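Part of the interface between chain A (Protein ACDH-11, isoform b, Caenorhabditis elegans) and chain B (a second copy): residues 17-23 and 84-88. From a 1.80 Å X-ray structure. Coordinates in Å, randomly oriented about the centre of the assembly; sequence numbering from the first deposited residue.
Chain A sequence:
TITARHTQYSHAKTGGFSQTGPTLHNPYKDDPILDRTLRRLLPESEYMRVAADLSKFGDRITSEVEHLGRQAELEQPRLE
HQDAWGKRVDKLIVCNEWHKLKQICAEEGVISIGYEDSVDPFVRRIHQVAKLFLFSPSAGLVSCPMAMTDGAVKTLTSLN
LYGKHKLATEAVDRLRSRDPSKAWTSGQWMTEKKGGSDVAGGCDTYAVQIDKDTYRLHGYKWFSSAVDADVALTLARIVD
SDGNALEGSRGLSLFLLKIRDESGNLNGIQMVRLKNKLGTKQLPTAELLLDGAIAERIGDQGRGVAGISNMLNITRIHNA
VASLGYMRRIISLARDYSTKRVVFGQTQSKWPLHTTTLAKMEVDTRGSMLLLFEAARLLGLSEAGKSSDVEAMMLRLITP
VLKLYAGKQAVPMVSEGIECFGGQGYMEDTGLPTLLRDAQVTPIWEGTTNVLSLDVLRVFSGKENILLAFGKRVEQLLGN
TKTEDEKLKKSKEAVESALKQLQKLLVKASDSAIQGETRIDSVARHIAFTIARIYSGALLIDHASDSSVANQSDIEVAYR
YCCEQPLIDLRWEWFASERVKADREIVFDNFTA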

# COMPACT_ATOMS: atom_id res chain seq x y z
N PHE A 17 23.42 -17.04 13.74
CA PHE A 17 23.93 -15.78 14.33
C PHE A 17 22.93 -14.74 13.97
O PHE A 17 22.51 -14.66 12.82
CB PHE A 17 25.31 -15.36 13.86
CG PHE A 17 25.72 -13.98 14.33
CD1 PHE A 17 26.38 -13.82 15.56
CD2 PHE A 17 25.40 -12.86 13.63
CE1 PHE A 17 26.71 -12.56 16.04
CE2 PHE A 17 25.77 -11.58 14.08
CZ PHE A 17 26.39 -11.44 15.31
N SER A 18 22.55 -13.90 14.93
CA SER A 18 21.94 -12.63 14.59
C SER A 18 22.42 -11.58 15.58
O SER A 18 22.60 -11.88 16.74
CB SER A 18 20.43 -12.67 14.49
OG SER A 18 19.76 -12.71 15.71
N GLN A 19 22.70 -10.38 15.09
CA GLN A 19 23.24 -9.30 15.91
C GLN A 19 22.20 -8.69 16.83
O GLN A 19 21.10 -8.35 16.44
CB GLN A 19 23.80 -8.21 14.98
CG GLN A 19 24.35 -6.97 15.66
CD GLN A 19 25.52 -7.28 16.57
OE1 GLN A 19 26.51 -7.91 16.19
NE2 GLN A 19 25.44 -6.77 17.79
N THR A 20 22.57 -8.54 18.10
CA THR A 20 21.72 -7.74 19.05
C THR A 20 21.79 -6.24 18.75
O THR A 20 22.86 -5.69 18.67
CB THR A 20 22.15 -7.98 20.48
OG1 THR A 20 22.09 -9.39 20.69
CG2 THR A 20 21.24 -7.27 21.47
N GLY A 21 20.63 -5.63 18.56
CA GLY A 21 20.51 -4.23 18.34
C GLY A 21 20.64 -3.35 19.56
O GLY A 21 20.75 -3.87 20.67
N PRO A 22 20.65 -2.03 19.37
CA PRO A 22 20.83 -1.12 20.51
C PRO A 22 19.65 -1.19 21.52
O PRO A 22 18.49 -1.39 21.13
CB PRO A 22 20.86 0.26 19.84
CG PRO A 22 20.00 0.08 18.66
CD PRO A 22 20.42 -1.26 18.15
N THR A 23 19.97 -0.93 22.76
CA THR A 23 18.98 -0.85 23.82
C THR A 23 18.74 0.63 24.15
O THR A 23 19.72 1.37 24.26
CB THR A 23 19.50 -1.55 25.08
OG1 THR A 23 19.73 -2.95 24.77
CG2 THR A 23 18.45 -1.46 26.23
N ALA B 84 14.31 -6.63 12.59
CA ALA B 84 15.16 -5.81 11.78
C ALA B 84 16.61 -6.22 11.87
O ALA B 84 17.45 -5.63 11.25
CB ALA B 84 15.01 -4.34 12.20
N TRP B 85 16.89 -7.19 12.75
CA TRP B 85 18.22 -7.59 13.12
C TRP B 85 18.58 -9.06 12.76
O TRP B 85 19.64 -9.57 13.21
CB TRP B 85 18.48 -7.34 14.66
CG TRP B 85 18.54 -5.85 14.92
CD1 TRP B 85 17.41 -5.06 15.15
CD2 TRP B 85 19.61 -4.99 14.77
NE1 TRP B 85 17.79 -3.77 15.25
CE2 TRP B 85 19.12 -3.68 14.99
CE3 TRP B 85 20.99 -5.15 14.54
CZ2 TRP B 85 19.92 -2.60 14.95
CZ3 TRP B 85 21.77 -4.08 14.51
CH2 TRP B 85 21.25 -2.79 14.68
N GLY B 86 17.77 -9.64 11.91
CA GLY B 86 17.99 -10.99 11.37
C GLY B 86 17.47 -12.20 12.19
O GLY B 86 17.97 -13.35 12.03
N LYS B 87 16.52 -11.96 13.05
CA LYS B 87 15.91 -13.00 13.83
C LYS B 87 14.58 -13.31 13.29
O LYS B 87 13.80 -12.45 12.93
CB LYS B 87 15.84 -12.50 15.27
CG LYS B 87 15.48 -13.53 16.30
CD LYS B 87 15.96 -12.98 17.63
CE LYS B 87 15.11 -13.47 18.80
NZ LYS B 87 13.75 -12.86 18.83
N ARG B 88 14.29 -14.58 13.13
CA ARG B 88 13.01 -14.98 12.63
C ARG B 88 11.98 -14.87 13.78
O ARG B 88 12.23 -15.40 14.84
CB ARG B 88 13.09 -16.43 12.23
CG ARG B 88 11.77 -16.94 11.81
CD ARG B 88 11.63 -16.75 10.34
NE ARG B 88 10.26 -17.05 9.97
CZ ARG B 88 9.88 -17.51 8.78
NH1 ARG B 88 10.77 -17.79 7.81
NH2 ARG B 88 8.64 -17.73 8.57
O HOH W 1 22.11 -9.99 12.32

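Aromatic side chains at protein interfaces can pack closely against backbone that carries no side chain, and the contact between these two copies of ACDH-11 illustrates the principle. No direct hydrogen bond joins the two stretches; the stretches meet through van der Waals packing, a CH-pi contact and one bridging water, with B:Trp85 contributing the largest buried area.

Along chain A, the contact begins at A:Ser18; A:Phe17 has its CA-to-CB bond pointing away and, although the end of its side chain comes nearer, stays out of contact. A:Ser18 points toward chain B and packs against backbone: its CB lies 3.4 Å from B:Trp85 O and 3.5 Å from B:Gly86 O. B:Gly86 has phi/psi of 86/21, where a CB would be jammed against the carbonyl oxygen of the preceding residue, so its own backbone calls for glycine. The hydroxyl reaches the aliphatic part of B:Lys87, with A:Ser18 OG 4.0 Å from B:Lys87 CB.

At A:Gln19 the water enters. It accepts from A:Gln19 N at 2.9 Å and donates to B:Trp85 O at 2.7 Å, linking two backbone polar groups across the interface. Nearby, A:Gln19 O approaches B:Trp85 CB to 3.3 Å. The side chain touches the indole near its base, A:Gln19 CG lying 4.0 Å from B:Trp85 CE3, while its end leads away and A:Gln19 NE2 donates to A:Thr20 O at 2.9 Å with an angle of 166°. A:Thr20 itself turns its side chain away and barely touches the indole.

The central feature follows at A:Gly21. Its CA sits 3.6 Å from the centroid of the six-membered ring of B:Trp85, only 9° off the ring normal, a CH-pi contact over the face. Such closeness depends on the absent side chain: an ideal CB on A:Gly21 would fall 2.7 Å from B:Trp85 CE2, a clash. A:Pro22 then extends the apolar packing, its CD 3.5 Å from B:Trp85 CZ2, before A:Thr23 passes out of reach.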